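Local coordinates for protein ribosomal RNA small subunit methyltransferase E (Thermotoga maritima, PDB 1Z85) that probably methylates N3 of a specific uridine in 16S ribosomal RNA within the assembled small subunit, using S-adenosyl-L-methionine as methyl donor, at residues B[46-51]-B[143-148]; B[59-64]-B[69-74]. All coordinates share one frame; numbering follows the deposited sequence.

Contact 1 joins the two parts of the chain, setting strand 46-50 of the PUA-like region against the loop between helix 128-142 and strand 149-152 of the SPOUT methyltransferase region. Contact 2 lies wholly within the PUA-like region, where segments 59-64 and 69-74 form one end of a beta hairpin. Their centres are about 15 Å apart, and along the chain contact 2 is nested inside the loop that contact 1 closes. Strands 46-50 and 55-64 are neighbours in one sheet: Ile47 N lies 2.7 Å from Cys59 O, a probable hydrogen bond, and Ile47 CD1 packs 4.0 Å from Ala71 CB. The hairpin thus adjoins the strand that meets the methyltransferase region.

Contact 1 of 2, residues B[46-51]-B[143-148]; sequences VIEATD and KRYLFP
The Tyr145 ring receives Glu48 OE2 at its edge, near the ring plane, while Thr50 approaches both this ring and that of Phe147 obliquely. Pro148 CD sits over one face of the Arg144 guanidinium, and Arg144 O lies in plane at the edge of the Phe147 ring, which also touches Tyr18, Val135 and Ala139. Tyr145 OH donates to Glu48 OE2 over 2.8 Å, meeting the syn side of the carboxylate but 30° out of its plane. Tyrosine suits the site because its ring reaches past Thr50 to place a hydroxyl there; Glu48 reaches it with CG anti to the backbone N (chi1 -168°) and an extended chain. Ser56 OG also bonds OE2, so two hydroxyls hold this oxygen. Threonine offers unlike branches, its hydroxyl bonding Phe55 O and Gly52 N. Thr50 CG2 packs 4.1 Å from Phe147 CZ. Thr50 CB lies 3.8 Å from Tyr145 CD2. Replacing Tyr145 with a phenylalanine would probably deprive Glu48 OE2 of its bond across the contact, leaving the carboxylate more dependent on Ser56. Glu80 bonds the backbone N of Tyr145 and Leu146. Between these segments, one directed phenol-to-carboxylate bond is thus backed by loose contact of Thr50 with both rings.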
loop_
_atom_site.group_PDB
_atom_site.type_symbol
_atom_site.label_atom_id
_atom_site.label_comp_id
_atom_site.label_asym_id
_atom_site.label_seq_id
_atom_site.Cartn_x
_atom_site.Cartn_y
_atom_site.Cartn_z
ATOM N N VAL B 46 8.169 34.667 -1.212
ATOM C CA VAL B 46 6.733 34.392 -1.175
ATOM C C VAL B 46 6.473 32.889 -0.973
ATOM O O VAL B 46 7.036 32.039 -1.664
ATOM C CB VAL B 46 6.029 34.866 -2.456
ATOM C CG1 VAL B 46 4.611 34.265 -2.564
ATOM C CG2 VAL B 46 5.974 36.393 -2.486
ATOM N N ILE B 47 5.596 32.565 -0.039
ATOM C CA ILE B 47 5.339 31.160 0.335
ATOM C C ILE B 47 3.858 30.904 0.493
ATOM O O ILE B 47 3.072 31.846 0.591
ATOM C CB ILE B 47 6.023 30.805 1.669
ATOM C CG1 ILE B 47 5.469 31.678 2.806
ATOM C CG2 ILE B 47 7.565 30.936 1.540
ATOM C CD1 ILE B 47 6.107 31.408 4.124
ATOM N N GLU B 48 3.499 29.620 0.541
ATOM C CA GLU B 48 2.147 29.199 0.753
ATOM C C GLU B 48 2.066 28.392 2.050
ATOM O O GLU B 48 2.855 27.454 2.261
ATOM C CB GLU B 48 1.664 28.339 -0.404
ATOM C CG GLU B 48 0.146 28.115 -0.350
ATOM C CD GLU B 48 -0.389 27.046 -1.305
ATOM O OE1 GLU B 48 0.377 26.466 -2.109
ATOM O OE2 GLU B 48 -1.607 26.794 -1.236
ATOM N N ALA B 49 1.116 28.772 2.904
ATOM C CA ALA B 49 0.793 28.024 4.116
ATOM C C ALA B 49 -0.666 27.638 4.137
ATOM O O ALA B 49 -1.463 28.199 3.387
ATOM C CB ALA B 49 1.125 28.837 5.358
ATOM N N THR B 50 -0.984 26.643 4.964
ATOM C CA THR B 50 -2.355 26.339 5.335
ATOM C C THR B 50 -2.500 26.375 6.835
ATOM O O THR B 50 -1.536 26.155 7.561
ATOM C CB THR B 50 -2.812 24.960 4.834
ATOM O OG1 THR B 50 -4.168 24.711 5.257
ATOM C CG2 THR B 50 -1.896 23.873 5.338
ATOM N N ASP B 51 -3.713 26.646 7.307
ATOM C CA ASP B 51 -3.988 26.546 8.737
ATOM C C ASP B 51 -4.502 25.156 9.124
ATOM O O ASP B 51 -4.747 24.918 10.271
ATOM C CB ASP B 51 -4.966 27.636 9.194
ATOM C CG ASP B 51 -6.247 27.641 8.419
ATOM O OD1 ASP B 51 -6.399 26.770 7.542
ATOM O OD2 ASP B 51 -7.081 28.540 8.660
ATOM N N LYS B 143 -0.972 17.920 0.154
ATOM C CA LYS B 143 -1.611 19.206 -0.069
ATOM C C LYS B 143 -3.075 19.136 0.317
ATOM O O LYS B 143 -3.982 19.464 -0.452
ATOM C CB LYS B 143 -1.404 19.671 -1.508
ATOM C CG LYS B 143 0.053 19.601 -1.994
ATOM C CD LYS B 143 0.975 20.663 -1.388
ATOM C CE LYS B 143 2.195 21.037 -2.343
ATOM N NZ LYS B 143 3.551 20.507 -1.876
ATOM N N ARG B 144 -3.291 18.694 1.547
ATOM C CA ARG B 144 -4.624 18.572 2.099
ATOM C C ARG B 144 -4.860 19.703 3.102
ATOM O O ARG B 144 -4.278 19.701 4.181
ATOM C CB ARG B 144 -4.770 17.191 2.698
ATOM C CG ARG B 144 -6.053 17.010 3.374
ATOM C CD ARG B 144 -6.428 15.581 3.526
ATOM N NE ARG B 144 -7.665 15.590 4.300
ATOM C CZ ARG B 144 -8.201 14.556 4.935
ATOM N NH1 ARG B 144 -7.632 13.342 4.923
ATOM N NH2 ARG B 144 -9.331 14.762 5.587
ATOM N N TYR B 145 -5.722 20.662 2.732
ATOM C CA TYR B 145 -5.878 21.924 3.434
ATOM C C TYR B 145 -6.743 21.815 4.680
ATOM O O TYR B 145 -6.588 22.617 5.627
ATOM C CB TYR B 145 -6.438 23.002 2.487
ATOM C CG TYR B 145 -5.454 23.337 1.410
ATOM C CD1 TYR B 145 -5.380 22.577 0.251
ATOM C CD2 TYR B 145 -4.572 24.390 1.558
ATOM C CE1 TYR B 145 -4.457 22.875 -0.755
ATOM C CE2 TYR B 145 -3.647 24.701 0.566
ATOM C CZ TYR B 145 -3.595 23.936 -0.584
ATOM O OH TYR B 145 -2.673 24.214 -1.553
ATOM N N LEU B 146 -7.658 20.848 4.669
ATOM C CA LEU B 146 -8.510 20.582 5.819
ATOM C C LEU B 146 -8.050 19.262 6.403
ATOM O O LEU B 146 -8.229 18.228 5.803
ATOM C CB LEU B 146 -9.998 20.551 5.415
ATOM C CG LEU B 146 -10.982 20.179 6.547
ATOM C CD1 LEU B 146 -11.039 21.210 7.684
ATOM C CD2 LEU B 146 -12.383 19.954 6.029
ATOM N N PHE B 147 -7.421 19.310 7.571
ATOM C CA PHE B 147 -6.758 18.128 8.143
ATOM C C PHE B 147 -7.858 17.276 8.780
ATOM O O PHE B 147 -8.827 17.853 9.273
ATOM C CB PHE B 147 -5.747 18.566 9.245
ATOM C CG PHE B 147 -4.496 19.302 8.741
ATOM C CD1 PHE B 147 -4.286 19.581 7.404
ATOM C CD2 PHE B 147 -3.547 19.734 9.644
ATOM C CE1 PHE B 147 -3.150 20.277 6.974
ATOM C CE2 PHE B 147 -2.390 20.428 9.221
ATOM C CZ PHE B 147 -2.197 20.684 7.899
ATOM N N PRO B 148 -7.698 15.920 8.834
ATOM C CA PRO B 148 -8.575 15.141 9.691
ATOM C C PRO B 148 -8.407 15.529 11.161
ATOM O O PRO B 148 -7.315 15.910 11.589
ATOM C CB PRO B 148 -8.112 13.686 9.482
ATOM C CG PRO B 148 -6.717 13.795 9.000
ATOM C CD PRO B 148 -6.697 15.062 8.189
#

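Contact 2 of 2, residues B[59-64]-B[69-74]; sequences CILKSL and AAAKIV
Lys62 reaches across its hairpin partner from a classic beta bulge, its aliphatic chain meeting the strand before its charge does. CB lies 3.7 Å from Ala70 O; CG comes near Lys72 N; CD approaches Lys72 CB at 4.1 Å; and CE lies 4.0 Å from Ala70 CB. Beyond CE, NZ makes a salt bridge with Glu25. A bend at chi3 (-51°) carries CE back toward Ala70, whose methyl is small enough to be crossed. Lysine fits here because its methylenes can lie against the strand while its ammonium finds a carboxylate beyond it.

The bulge arises where Lys62 and Ser63 both face Ala70. Their amides share Ala70 O, at 3.0 Å from Lys62 N and 3.2 Å from Ser63 N, both in the carbonyl plane. Ser63 O then accepts from Ala70 N, and on the other side of the bulge Lys72 N donates to Ile60 O over 2.8 Å. The antiparallel register shifts by one residue between these pairs.

Cys59, Leu61, Leu64, Ala69, Ala71 and Ile73 share one face of the hairpin. Cys59 CB meets Ala71 CB at 3.5 Å, and Leu64 CD1 meets Ala69 CB at 3.6 Å. Small alanines let the neighbouring strand's side chains come close, while the leucines supply longer apolar branches. Helix 30-38 packs on this face through Met36, which touches both Leu64 and Ala69; Phe28 of strand 25-28 touches Ala69 and Ala71. On the other face, away from the turn, Ile60 CG1 meets Val74 CG2, both residues being exposed.

Chemically, then, Cys59, Leu64, Ala69 and Ala71 turn to helix 30-38 and strand 25-28, while the face of Ile60, Ser63, Ala70 and Lys72 is the more exposed one, the Lys62 chain lying over it and its charge met by Glu25.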
loop_
_atom_site.group_PDB
_atom_site.type_symbol
_atom_site.label_atom_id
_atom_site.label_comp_id
_atom_site.label_asym_id
_atom_site.label_seq_id
_atom_site.Cartn_x
_atom_site.Cartn_y
_atom_site.Cartn_z
ATOM N N CYS B 59 1.823 34.249 1.289
ATOM C CA CYS B 59 2.472 35.140 2.249
ATOM C C CYS B 59 3.889 35.546 1.820
ATOM O O CYS B 59 4.536 34.871 1.011
ATOM C CB CYS B 59 2.558 34.482 3.641
ATOM S SG CYS B 59 1.085 33.611 4.218
ATOM N N ILE B 60 4.346 36.667 2.367
ATOM C CA ILE B 60 5.736 37.087 2.250
ATOM C C ILE B 60 6.429 36.859 3.598
ATOM O O ILE B 60 6.013 37.399 4.622
ATOM C CB ILE B 60 5.856 38.565 1.834
ATOM C CG1 ILE B 60 4.949 38.847 0.625
ATOM C CG2 ILE B 60 7.333 38.904 1.557
ATOM C CD1 ILE B 60 5.232 40.164 -0.109
ATOM N N LEU B 61 7.483 36.049 3.587
ATOM C CA LEU B 61 8.240 35.726 4.802
ATOM C C LEU B 61 8.901 36.993 5.337
ATOM O O LEU B 61 9.524 37.732 4.563
ATOM C CB LEU B 61 9.290 34.635 4.504
ATOM C CG LEU B 61 10.067 33.967 5.650
ATOM C CD1 LEU B 61 9.127 33.371 6.695
ATOM C CD2 LEU B 61 11.014 32.871 5.130
ATOM N N LYS B 62 8.730 37.264 6.635
ATOM C CA LYS B 62 9.364 38.431 7.282
ATOM C C LYS B 62 10.513 37.967 8.170
ATOM O O LYS B 62 11.648 38.405 7.996
ATOM C CB LYS B 62 8.374 39.230 8.147
ATOM C CG LYS B 62 7.095 39.715 7.453
ATOM C CD LYS B 62 6.089 40.329 8.465
ATOM C CE LYS B 62 5.817 39.405 9.682
ATOM N NZ LYS B 62 4.500 39.636 10.363
ATOM N N SER B 63 10.191 37.092 9.126
ATOM C CA SER B 63 11.147 36.571 10.097
ATOM C C SER B 63 11.306 35.077 9.887
ATOM O O SER B 63 10.331 34.364 9.692
ATOM C CB SER B 63 10.671 36.823 11.542
ATOM O OG SER B 63 10.766 35.641 12.360
ATOM N N LEU B 64 12.548 34.619 9.924
ATOM C CA LEU B 64 12.857 33.212 10.084
ATOM C C LEU B 64 13.980 33.143 11.109
ATOM O O LEU B 64 15.106 33.630 10.854
ATOM C CB LEU B 64 13.287 32.596 8.755
ATOM C CG LEU B 64 13.570 31.096 8.765
ATOM C CD1 LEU B 64 12.441 30.342 9.445
ATOM C CD2 LEU B 64 13.790 30.572 7.353
ATOM N N ALA B 69 8.934 31.509 13.065
ATOM C CA ALA B 69 8.893 32.365 11.862
ATOM C C ALA B 69 7.525 33.042 11.730
ATOM O O ALA B 69 6.585 32.707 12.443
ATOM C CB ALA B 69 9.205 31.550 10.616
ATOM N N ALA B 70 7.430 34.016 10.835
ATOM C CA ALA B 70 6.187 34.774 10.609
ATOM C C ALA B 70 6.222 35.339 9.212
ATOM O O ALA B 70 7.266 35.802 8.751
ATOM C CB ALA B 70 6.028 35.928 11.625
ATOM N N ALA B 71 5.076 35.314 8.552
ATOM C CA ALA B 71 4.973 35.801 7.191
ATOM C C ALA B 71 3.710 36.620 7.080
ATOM O O ALA B 71 2.715 36.312 7.737
ATOM C CB ALA B 71 4.951 34.629 6.206
ATOM N N LYS B 72 3.758 37.663 6.254
ATOM C CA LYS B 72 2.620 38.538 6.065
ATOM C C LYS B 72 1.710 37.901 5.004
ATOM O O LYS B 72 2.184 37.456 3.944
ATOM C CB LYS B 72 3.112 39.922 5.608
ATOM C CG LYS B 72 2.122 41.037 5.829
ATOM C CD LYS B 72 2.841 42.399 5.962
ATOM C CE LYS B 72 1.861 43.537 6.152
ATOM N NZ LYS B 72 0.687 43.310 5.273
ATOM N N ILE B 73 0.412 37.844 5.298
ATOM C CA ILE B 73 -0.599 37.333 4.336
ATOM C C ILE B 73 -0.849 38.373 3.202
ATOM O O ILE B 73 -1.013 39.553 3.496
ATOM C CB ILE B 73 -1.984 37.057 5.032
ATOM C CG1 ILE B 73 -1.817 36.092 6.201
ATOM C CG2 ILE B 73 -3.020 36.569 4.017
ATOM C CD1 ILE B 73 -2.919 36.169 7.232
ATOM N N VAL B 74 -0.827 37.900 1.945
ATOM C CA VAL B 74 -1.216 38.676 0.754
ATOM C C VAL B 74 -2.592 38.208 0.302
ATOM O O VAL B 74 -3.479 39.017 0.083
ATOM C CB VAL B 74 -0.239 38.435 -0.443
ATOM C CG1 VAL B 74 -0.709 39.167 -1.717
ATOM C CG2 VAL B 74 1.177 38.828 -0.082
#